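Local atomic coordinates of L protein (CAS virus, PDB entry 5MV0), a protein that probably cleaves capped host messenger RNAs with its N-terminal cap-snatching endonuclease domain to provide primers for viral RNA synthesis. Residues 76-87 with 123-131; 49-59 with 99-107. One frame throughout, in Å; residues are numbered along the deposited sequence.

Contact 1 of 2, residues 76-87 with 123-131; sequences IPIHPTFQHIVP and KYSGVEDHL. With PO4 (phosphate ion), chain F.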
loop_
_atom_site.group_PDB
_atom_site.type_symbol
_atom_site.label_atom_id
_atom_site.label_comp_id
_atom_site.label_asym_id
_atom_site.label_seq_id
_atom_site.Cartn_x
_atom_site.Cartn_y
_atom_site.Cartn_z
ATOM N N ILE B 76 -23.846 -20.878 14.929
ATOM C CA ILE B 76 -24.848 -21.903 15.211
ATOM C C ILE B 76 -24.876 -22.864 14.030
ATOM O O ILE B 76 -25.498 -22.559 13.003
ATOM C CB ILE B 76 -26.239 -21.292 15.436
ATOM C CG1 ILE B 76 -26.187 -20.238 16.536
ATOM C CG2 ILE B 76 -27.252 -22.383 15.779
ATOM C CD1 ILE B 76 -27.383 -19.334 16.543
ATOM N N PRO B 77 -24.228 -24.020 14.134
ATOM C CA PRO B 77 -24.150 -24.933 12.980
ATOM C C PRO B 77 -25.492 -25.309 12.370
ATOM O O PRO B 77 -25.570 -25.501 11.148
ATOM C CB PRO B 77 -23.437 -26.157 13.568
ATOM C CG PRO B 77 -22.582 -25.596 14.656
ATOM C CD PRO B 77 -23.370 -24.451 15.252
ATOM N N ILE B 78 -26.554 -25.414 13.162
ATOM C CA ILE B 78 -27.861 -25.831 12.659
ATOM C C ILE B 78 -28.779 -24.620 12.633
ATOM O O ILE B 78 -29.071 -24.034 13.682
ATOM C CB ILE B 78 -28.483 -26.950 13.509
ATOM C CG1 ILE B 78 -27.625 -28.213 13.466
ATOM C CG2 ILE B 78 -29.895 -27.239 13.022
ATOM C CD1 ILE B 78 -26.648 -28.328 14.624
ATOM N N HIS B 79 -29.262 -24.266 11.442
ATOM C CA HIS B 79 -30.184 -23.142 11.334
ATOM C C HIS B 79 -30.903 -23.196 9.992
ATOM O O HIS B 79 -30.383 -23.791 9.039
ATOM C CB HIS B 79 -29.435 -21.817 11.517
ATOM C CG HIS B 79 -28.508 -21.478 10.390
ATOM N ND1 HIS B 79 -28.945 -20.897 9.218
ATOM C CD2 HIS B 79 -27.166 -21.620 10.264
ATOM C CE1 HIS B 79 -27.914 -20.709 8.413
ATOM N NE2 HIS B 79 -26.822 -21.133 9.027
ATOM N N PRO B 80 -32.092 -22.609 9.873
ATOM C CA PRO B 80 -32.765 -22.578 8.575
ATOM C C PRO B 80 -32.022 -21.678 7.598
ATOM O O PRO B 80 -31.240 -20.808 7.982
ATOM C CB PRO B 80 -34.143 -22.007 8.904
ATOM C CG PRO B 80 -33.873 -21.109 10.065
ATOM C CD PRO B 80 -32.839 -21.839 10.885
ATOM N N THR B 81 -32.283 -21.911 6.315
ATOM C CA THR B 81 -31.692 -21.107 5.253
ATOM C C THR B 81 -32.309 -19.712 5.279
ATOM O O THR B 81 -33.528 -19.564 5.142
ATOM C CB THR B 81 -31.919 -21.777 3.895
ATOM O OG1 THR B 81 -31.229 -23.032 3.856
ATOM C CG2 THR B 81 -31.427 -20.890 2.736
ATOM N N PHE B 82 -31.480 -18.694 5.481
ATOM C CA PHE B 82 -31.955 -17.323 5.427
ATOM C C PHE B 82 -31.801 -16.760 4.021
ATOM O O PHE B 82 -31.203 -17.372 3.132
ATOM C CB PHE B 82 -31.210 -16.444 6.431
ATOM C CG PHE B 82 -31.445 -16.829 7.858
ATOM C CD1 PHE B 82 -32.664 -16.571 8.460
ATOM C CD2 PHE B 82 -30.457 -17.451 8.595
ATOM C CE1 PHE B 82 -32.893 -16.929 9.781
ATOM C CE2 PHE B 82 -30.681 -17.819 9.913
ATOM C CZ PHE B 82 -31.904 -17.553 10.505
ATOM N N GLN B 83 -32.356 -15.571 3.827
ATOM C CA GLN B 83 -32.134 -14.862 2.577
ATOM C C GLN B 83 -30.636 -14.641 2.372
ATOM O O GLN B 83 -29.849 -14.609 3.325
ATOM C CB GLN B 83 -32.872 -13.528 2.584
ATOM C CG GLN B 83 -32.520 -12.628 3.765
ATOM C CD GLN B 83 -33.431 -12.848 4.974
ATOM O OE1 GLN B 83 -33.743 -13.981 5.336
ATOM N NE2 GLN B 83 -33.861 -11.754 5.596
ATOM N N HIS B 84 -30.245 -14.513 1.113
ATOM C CA HIS B 84 -28.849 -14.265 0.789
ATOM C C HIS B 84 -28.534 -12.798 1.036
ATOM O O HIS B 84 -29.149 -11.916 0.433
ATOM C CB HIS B 84 -28.536 -14.641 -0.652
ATOM C CG HIS B 84 -27.153 -14.253 -1.065
ATOM N ND1 HIS B 84 -26.033 -14.907 -0.594
ATOM C CD2 HIS B 84 -26.703 -13.238 -1.838
ATOM C CE1 HIS B 84 -24.952 -14.333 -1.095
ATOM N NE2 HIS B 84 -25.331 -13.315 -1.848
ATOM N N ILE B 85 -27.589 -12.554 1.937
ATOM C CA ILE B 85 -27.095 -11.226 2.279
ATOM C C ILE B 85 -25.581 -11.335 2.397
ATOM O O ILE B 85 -25.071 -12.319 2.940
ATOM C CB ILE B 85 -27.696 -10.709 3.607
ATOM C CG1 ILE B 85 -29.222 -10.561 3.516
ATOM C CG2 ILE B 85 -27.062 -9.385 4.013
ATOM C CD1 ILE B 85 -29.866 -10.283 4.873
ATOM N N VAL B 86 -24.868 -10.335 1.909
ATOM C CA VAL B 86 -23.434 -10.197 2.145
ATOM C C VAL B 86 -23.203 -8.897 2.893
ATOM O O VAL B 86 -23.220 -7.812 2.299
ATOM C CB VAL B 86 -22.637 -10.247 0.832
ATOM C CG1 VAL B 86 -21.158 -9.995 1.103
ATOM C CG2 VAL B 86 -22.844 -11.590 0.147
ATOM N N PRO B 87 -22.990 -8.949 4.202
ATOM C CA PRO B 87 -22.776 -7.718 4.966
ATOM C C PRO B 87 -21.393 -7.141 4.695
ATOM O O PRO B 87 -20.454 -7.843 4.314
ATOM C CB PRO B 87 -22.898 -8.177 6.418
ATOM C CG PRO B 87 -22.371 -9.593 6.375
ATOM C CD PRO B 87 -22.844 -10.156 5.040
ATOM N N LYS B 123 -33.269 -5.770 4.278
ATOM C CA LYS B 123 -32.741 -7.057 3.829
ATOM C C LYS B 123 -32.846 -8.111 4.919
ATOM O O LYS B 123 -32.980 -9.302 4.620
ATOM C CB LYS B 123 -31.271 -6.936 3.409
ATOM C CG LYS B 123 -30.959 -5.919 2.327
ATOM C CD LYS B 123 -29.512 -6.120 1.818
ATOM C CE LYS B 123 -28.492 -5.958 2.935
ATOM N NZ LYS B 123 -27.090 -6.014 2.397
ATOM N N TYR B 124 -32.760 -7.690 6.180
ATOM C CA TYR B 124 -32.575 -8.579 7.314
ATOM C C TYR B 124 -33.889 -9.015 7.973
ATOM O O TYR B 124 -33.852 -9.566 9.077
ATOM C CB TYR B 124 -31.673 -7.902 8.348
ATOM C CG TYR B 124 -30.235 -7.749 7.891
ATOM C CD1 TYR B 124 -29.301 -8.740 8.153
ATOM C CD2 TYR B 124 -29.816 -6.616 7.193
ATOM C CE1 TYR B 124 -27.989 -8.613 7.735
ATOM C CE2 TYR B 124 -28.501 -6.488 6.761
ATOM C CZ TYR B 124 -27.593 -7.487 7.042
ATOM O OH TYR B 124 -26.275 -7.381 6.632
ATOM N N SER B 125 -35.030 -8.799 7.325
ATOM C CA SER B 125 -36.322 -9.145 7.916
ATOM C C SER B 125 -36.346 -10.586 8.412
ATOM O O SER B 125 -36.016 -11.521 7.673
ATOM C CB SER B 125 -37.441 -8.926 6.899
ATOM O OG SER B 125 -37.580 -7.548 6.596
ATOM N N GLY B 126 -36.729 -10.758 9.680
ATOM C CA GLY B 126 -36.903 -12.065 10.272
ATOM C C GLY B 126 -35.672 -12.649 10.937
ATOM O O GLY B 126 -35.812 -13.500 11.820
ATOM N N VAL B 127 -34.475 -12.199 10.559
ATOM C CA VAL B 127 -33.247 -12.835 11.032
ATOM C C VAL B 127 -33.083 -12.651 12.537
ATOM O O VAL B 127 -32.754 -13.600 13.264
ATOM C CB VAL B 127 -32.032 -12.280 10.263
ATOM C CG1 VAL B 127 -30.737 -12.843 10.832
ATOM C CG2 VAL B 127 -32.172 -12.590 8.784
ATOM N N GLU B 128 -33.286 -11.428 13.028
ATOM C CA GLU B 128 -33.065 -11.175 14.447
ATOM C C GLU B 128 -33.961 -12.061 15.306
ATOM O O GLU B 128 -33.508 -12.631 16.303
ATOM C CB GLU B 128 -33.301 -9.698 14.775
ATOM C CG GLU B 128 -32.858 -9.333 16.187
ATOM C CD GLU B 128 -33.184 -7.888 16.584
ATOM O OE1 GLU B 128 -33.996 -7.238 15.898
ATOM O OE2 GLU B 128 -32.632 -7.411 17.599
ATOM N N ASP B 129 -35.233 -12.193 14.923
ATOM C CA ASP B 129 -36.156 -13.044 15.671
ATOM C C ASP B 129 -35.634 -14.464 15.786
ATOM O O ASP B 129 -35.702 -15.070 16.861
ATOM C CB ASP B 129 -37.530 -13.043 15.009
ATOM C CG ASP B 129 -38.269 -11.737 15.210
ATOM O OD1 ASP B 129 -37.941 -11.013 16.175
ATOM O OD2 ASP B 129 -39.178 -11.438 14.405
ATOM N N HIS B 130 -35.106 -15.017 14.691
ATOM C CA HIS B 130 -34.607 -16.389 14.738
ATOM C C HIS B 130 -33.431 -16.517 15.690
ATOM O O HIS B 130 -33.321 -17.507 16.421
ATOM C CB HIS B 130 -34.221 -16.865 13.338
ATOM C CG HIS B 130 -35.384 -17.327 12.521
ATOM N ND1 HIS B 130 -36.183 -16.462 11.805
ATOM C CD2 HIS B 130 -35.896 -18.564 12.320
ATOM C CE1 HIS B 130 -37.135 -17.145 11.195
ATOM N NE2 HIS B 130 -36.980 -18.423 11.489
ATOM N N LEU B 131 -32.542 -15.523 15.705
ATOM C CA LEU B 131 -31.365 -15.621 16.556
ATOM C C LEU B 131 -31.722 -15.383 18.019
ATOM O O LEU B 131 -31.210 -16.072 18.906
ATOM C CB LEU B 131 -30.292 -14.630 16.090
ATOM C CG LEU B 131 -29.390 -15.083 14.929
ATOM C CD1 LEU B 131 -28.785 -16.422 15.242
ATOM C CD2 LEU B 131 -30.140 -15.174 13.638
HETATM P P PO4 F . -26.076 -18.221 0.840
HETATM O O1 PO4 F . -26.593 -18.479 -0.551
HETATM O O2 PO4 F . -26.611 -16.899 1.340
HETATM O O3 PO4 F . -24.577 -18.270 0.907
HETATM O O4 PO4 F . -26.588 -19.320 1.737
HETATM O O HOH W 1 -26.459 -8.223 0.333
#

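Contact 2 of 2, residues 49-59 with 99-107; sequences HELNCCRDLGI and IIVLEASTR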
loop_
_atom_site.group_PDB
_atom_site.type_symbol
_atom_site.label_atom_id
_atom_site.label_comp_id
_atom_site.label_asym_id
_atom_site.label_seq_id
_atom_site.Cartn_x
_atom_site.Cartn_y
_atom_site.Cartn_z
ATOM N N HIS B 49 -14.583 3.576 3.038
ATOM C CA HIS B 49 -15.645 3.838 4.007
ATOM C C HIS B 49 -15.997 2.584 4.808
ATOM O O HIS B 49 -16.076 2.632 6.045
ATOM C CB HIS B 49 -16.874 4.370 3.275
ATOM C CG HIS B 49 -18.017 4.718 4.170
ATOM N ND1 HIS B 49 -17.918 5.656 5.176
ATOM C CD2 HIS B 49 -19.299 4.278 4.186
ATOM C CE1 HIS B 49 -19.089 5.775 5.778
ATOM N NE2 HIS B 49 -19.946 4.954 5.193
ATOM N N GLU B 50 -16.239 1.457 4.116
ATOM C CA GLU B 50 -16.551 0.200 4.802
ATOM C C GLU B 50 -15.448 -0.189 5.765
ATOM O O GLU B 50 -15.712 -0.594 6.900
ATOM C CB GLU B 50 -16.734 -0.950 3.808
ATOM C CG GLU B 50 -17.907 -0.885 2.873
ATOM C CD GLU B 50 -17.755 -1.917 1.741
ATOM O OE1 GLU B 50 -16.820 -2.759 1.803
ATOM O OE2 GLU B 50 -18.555 -1.875 0.787
ATOM N N LEU B 51 -14.199 -0.127 5.302
ATOM C CA LEU B 51 -13.064 -0.504 6.143
ATOM C C LEU B 51 -13.026 0.313 7.429
ATOM O O LEU B 51 -12.866 -0.233 8.526
ATOM C CB LEU B 51 -11.755 -0.317 5.373
ATOM C CG LEU B 51 -10.492 -0.644 6.179
ATOM C CD1 LEU B 51 -10.623 -2.050 6.778
ATOM C CD2 LEU B 51 -9.253 -0.539 5.305
ATOM N N ASN B 52 -13.147 1.630 7.311
ATOM C CA ASN B 52 -12.995 2.457 8.497
ATOM C C ASN B 52 -14.201 2.358 9.425
ATOM O O ASN B 52 -14.043 2.463 10.647
ATOM C CB ASN B 52 -12.698 3.880 8.063
ATOM C CG ASN B 52 -11.291 3.999 7.485
ATOM O OD1 ASN B 52 -10.354 3.404 8.020
ATOM N ND2 ASN B 52 -11.143 4.727 6.388
ATOM N N CYS B 53 -15.400 2.133 8.882
ATOM C CA CYS B 53 -16.536 1.829 9.752
ATOM C C CYS B 53 -16.283 0.548 10.534
ATOM O O CYS B 53 -16.552 0.486 11.742
ATOM C CB CYS B 53 -17.832 1.724 8.939
ATOM S SG CYS B 53 -18.443 3.291 8.286
ATOM N N CYS B 54 -15.727 -0.474 9.873
ATOM C CA CYS B 54 -15.404 -1.721 10.562
ATOM C C CYS B 54 -14.378 -1.494 11.656
ATOM O O CYS B 54 -14.528 -1.993 12.775
ATOM C CB CYS B 54 -14.888 -2.762 9.576
ATOM S SG CYS B 54 -16.150 -3.418 8.488
ATOM N N ARG B 55 -13.308 -0.757 11.338
ATOM C CA ARG B 55 -12.302 -0.447 12.345
ATOM C C ARG B 55 -12.906 0.298 13.528
ATOM O O ARG B 55 -12.591 -0.010 14.682
ATOM C CB ARG B 55 -11.177 0.377 11.728
ATOM C CG ARG B 55 -10.451 -0.330 10.608
ATOM C CD ARG B 55 -8.974 -0.309 10.868
ATOM N NE ARG B 55 -8.216 -1.032 9.857
ATOM C CZ ARG B 55 -7.338 -0.447 9.056
ATOM N NH1 ARG B 55 -7.145 0.859 9.160
ATOM N NH2 ARG B 55 -6.655 -1.156 8.162
ATOM N N ASP B 56 -13.749 1.300 13.260
ATOM C CA ASP B 56 -14.345 2.092 14.337
ATOM C C ASP B 56 -15.257 1.247 15.218
ATOM O O ASP B 56 -15.429 1.553 16.403
ATOM C CB ASP B 56 -15.137 3.269 13.766
ATOM C CG ASP B 56 -14.256 4.308 13.097
ATOM O OD1 ASP B 56 -13.040 4.315 13.366
ATOM O OD2 ASP B 56 -14.784 5.118 12.303
ATOM N N LEU B 57 -15.859 0.200 14.657
ATOM C CA LEU B 57 -16.730 -0.705 15.390
ATOM C C LEU B 57 -16.006 -1.932 15.931
ATOM O O LEU B 57 -16.615 -2.715 16.666
ATOM C CB LEU B 57 -17.889 -1.152 14.493
ATOM C CG LEU B 57 -18.896 -0.091 14.057
ATOM C CD1 LEU B 57 -19.725 -0.603 12.873
ATOM C CD2 LEU B 57 -19.808 0.300 15.218
ATOM N N GLY B 58 -14.736 -2.122 15.582
ATOM C CA GLY B 58 -14.000 -3.285 16.036
ATOM C C GLY B 58 -14.451 -4.611 15.458
ATOM O O GLY B 58 -14.310 -5.644 16.121
ATOM N N ILE B 59 -14.967 -4.623 14.229
ATOM C CA ILE B 59 -15.467 -5.846 13.610
ATOM C C ILE B 59 -14.649 -6.160 12.357
ATOM O O ILE B 59 -13.815 -5.373 11.917
ATOM C CB ILE B 59 -16.965 -5.746 13.271
ATOM C CG1 ILE B 59 -17.184 -4.727 12.162
ATOM C CG2 ILE B 59 -17.776 -5.336 14.505
ATOM C CD1 ILE B 59 -18.628 -4.638 11.727
ATOM N N ILE B 99 -23.881 -11.572 17.659
ATOM C CA ILE B 99 -23.437 -11.366 16.285
ATOM C C ILE B 99 -23.712 -9.915 15.928
ATOM O O ILE B 99 -24.797 -9.398 16.216
ATOM C CB ILE B 99 -24.155 -12.311 15.308
ATOM C CG1 ILE B 99 -23.761 -13.765 15.595
ATOM C CG2 ILE B 99 -23.852 -11.917 13.856
ATOM C CD1 ILE B 99 -24.703 -14.789 14.973
ATOM N N ILE B 100 -22.728 -9.251 15.321
ATOM C CA ILE B 100 -22.900 -7.906 14.788
ATOM C C ILE B 100 -22.740 -7.972 13.272
ATOM O O ILE B 100 -21.881 -8.702 12.765
ATOM C CB ILE B 100 -21.890 -6.928 15.417
ATOM C CG1 ILE B 100 -22.055 -6.898 16.946
ATOM C CG2 ILE B 100 -22.057 -5.540 14.841
ATOM C CD1 ILE B 100 -20.932 -6.189 17.672
ATOM N N VAL B 101 -23.589 -7.246 12.547
ATOM C CA VAL B 101 -23.418 -7.062 11.109
ATOM C C VAL B 101 -23.497 -5.576 10.793
ATOM O O VAL B 101 -24.247 -4.820 11.419
ATOM C CB VAL B 101 -24.446 -7.845 10.264
ATOM C CG1 VAL B 101 -24.214 -9.349 10.362
ATOM C CG2 VAL B 101 -25.876 -7.463 10.659
ATOM N N LEU B 102 -22.710 -5.159 9.804
ATOM C CA LEU B 102 -22.603 -3.766 9.411
ATOM C C LEU B 102 -23.005 -3.612 7.952
ATOM O O LEU B 102 -22.588 -4.405 7.099
ATOM C CB LEU B 102 -21.169 -3.248 9.614
ATOM C CG LEU B 102 -20.852 -1.948 8.868
ATOM C CD1 LEU B 102 -21.555 -0.772 9.529
ATOM C CD2 LEU B 102 -19.345 -1.732 8.786
ATOM N N GLU B 103 -23.815 -2.593 7.675
ATOM C CA GLU B 103 -24.082 -2.117 6.319
ATOM C C GLU B 103 -23.658 -0.656 6.273
ATOM O O GLU B 103 -24.246 0.188 6.961
ATOM C CB GLU B 103 -25.556 -2.270 5.944
ATOM C CG GLU B 103 -26.062 -3.718 5.904
ATOM C CD GLU B 103 -25.506 -4.504 4.724
ATOM O OE1 GLU B 103 -24.880 -3.886 3.830
ATOM O OE2 GLU B 103 -25.694 -5.738 4.692
ATOM N N ALA B 104 -22.640 -0.353 5.472
ATOM C CA ALA B 104 -22.079 0.993 5.411
ATOM C C ALA B 104 -22.209 1.552 4.004
ATOM O O ALA B 104 -22.014 0.834 3.016
ATOM C CB ALA B 104 -20.603 0.999 5.834
ATOM N N SER B 105 -22.520 2.839 3.911
ATOM C CA SER B 105 -22.646 3.476 2.610
ATOM C C SER B 105 -22.418 4.966 2.778
ATOM O O SER B 105 -22.457 5.502 3.893
ATOM C CB SER B 105 -24.026 3.220 2.005
ATOM O OG SER B 105 -25.003 3.877 2.802
ATOM N N THR B 106 -22.197 5.634 1.653
ATOM C CA THR B 106 -22.198 7.085 1.601
ATOM C C THR B 106 -23.316 7.542 0.686
ATOM O O THR B 106 -23.564 6.932 -0.359
ATOM C CB THR B 106 -20.844 7.662 1.111
ATOM O OG1 THR B 106 -20.599 7.244 -0.243
ATOM C CG2 THR B 106 -19.706 7.191 2.008
ATOM N N ARG B 107 -24.000 8.605 1.106
ATOM C CA ARG B 107 -25.033 9.267 0.320
ATOM C C ARG B 107 -24.973 10.727 0.725
ATOM O O ARG B 107 -24.963 11.022 1.923
ATOM C CB ARG B 107 -26.443 8.702 0.579
ATOM C CG ARG B 107 -26.716 7.260 0.105
ATOM C CD ARG B 107 -26.631 7.160 -1.418
ATOM N NE ARG B 107 -27.101 5.863 -1.914
ATOM C CZ ARG B 107 -26.364 4.754 -1.915
ATOM N NH1 ARG B 107 -25.127 4.781 -1.431
ATOM N NH2 ARG B 107 -26.864 3.621 -2.397
#

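Contact 1 of 2, residues 76-87 with 123-131
The carboxamide of Gln83 supplies the direct hydrogen bonds between residues 76-87 and 123-131. One N-H of NE2 points almost straight (175°) at a lone pair of Lys123 O, 2.8 Å from NE2. The other N-H goes to Ser125 O, 3.0 Å from the same NE2. Both acceptors lie close to the amide plane, fixing its rotation. A chi1 of 55° and a bend at chi2 swing the amide of Gln83 across to these carbonyls. Glutamine suits the place because a single amide nitrogen can serve two turn carbonyls just before the helix, whose N-cap is Gly126. A water adds an indirect link, accepting from Val86 N and Lys123 NZ.

The aromatic part is a T-shaped pair: Phe82 turns its edge to the face of His130, with centroids 5.4 Å apart and planes at 82°. His130 ND1 donates to Gly126 O at 3.0 Å, pinning the imidazole against the helix's first turn.

Aliphatic groups complete the contact. Ile85 lays CD1 over one face of Tyr124, a CH-pi contact 3.8 Å from the ring centroid, while its other branch brings CG2 to 3.4 Å from Tyr124 OH. Two branches let one isoleucine reach both ring and hydroxyl. Ile76 CD1 meets Leu131 CD1 tightly, at 3.5 Å. His84 faces elsewhere: its ND1 donates a hydrogen bond to O2 of a phosphate ion, probably from the crystallisation liquor, 2.8 Å away. Ser67 and Asn69 of this chain and Ser119 of the second subunit also bind it.

Helix 68-73 packs on Phe82 and Ile85, strand 137-145 backs Tyr124, Val127 and Leu131, and Glu103 of strand 98-106 partners Lys123 NZ and Tyr124 OH. The contact thus joins the loop before strand 89-93 to the start of helix 127-133.

Contact 2 of 2, residues 49-59 with 99-107
The imidazole of His49 is sandwiched: Thr106 CG2 sits over the centre of one face, 3.7 Å from the ring centroid, and Cys53 SG lies 3.6 Å above the plane of the opposite face, toward the rim. At the ring edge, in plane, is Ser105 N. His49 NE2 also makes a weak hydrogen bond to Ser105 O, 2.9 Å away but bent to 117° at the hydrogen, while ND1 is paired with the backbone N of Arg149. Histidine suits this buried spot because it offers flat faces to a methyl and a sulfur and a nitrogen on each side to polar backbone.

Further along, the contact is apolar. Leu102 is its hub, pressing its two methyls against the helix: CD2 comes 3.6 Å from Cys54 SG and also touches Cys53, while CD1 reaches Leu57 CD1 at 3.8 Å. Ala104 needs to be small, for the helix backbone runs close by at Glu50; its CB lies 4.0 Å from Cys53 SG.

After the helix, Gly58 takes the positive phi of a Schellman motif, and the chain turns back so that Ile59 faces the strand. With chi1 at 68°, Ile59 sends CD1 to 3.6 Å from Leu102 CB, crossing that side chain at about a right angle, and CG2 faces Ile100.

The helix and strand axes approach to 8.0 Å, their N-to-C directions 134° apart. Alternation along the strand turns Ile100, Leu102 and Ala104 to helix 34-57, whereas Glu103 and Ser105 point away and touch helix 110-122. Strand 98-106, between its neighbours 89-93 and 137-145, is therefore layered between two helices, an alpha/beta core in keeping with the PDDEXK clan.

From the N terminus the chain passes through 49-59, 76-87, 99-107 and 123-131, so contacts 1 and 2 cross. Contact 2 closes the loop from the end of helix 34-57 to strand 98-106, with the short strand 60-61, helix 68-73 and strand 89-93 inside it; contact 1 closes the one from the loop before strand 89-93 to the start of helix 127-133, enclosing two strands and helix 110-122. They meet at Glu103: its OE2 takes Lys123 NZ at 2.7 Å in a salt bridge and is 2.6 Å from Tyr124 OH, a probable hydrogen bond. Strand 98-106 thus joins helix 34-57 on one side and, through Glu103 on the other, the segment before helix 127-133.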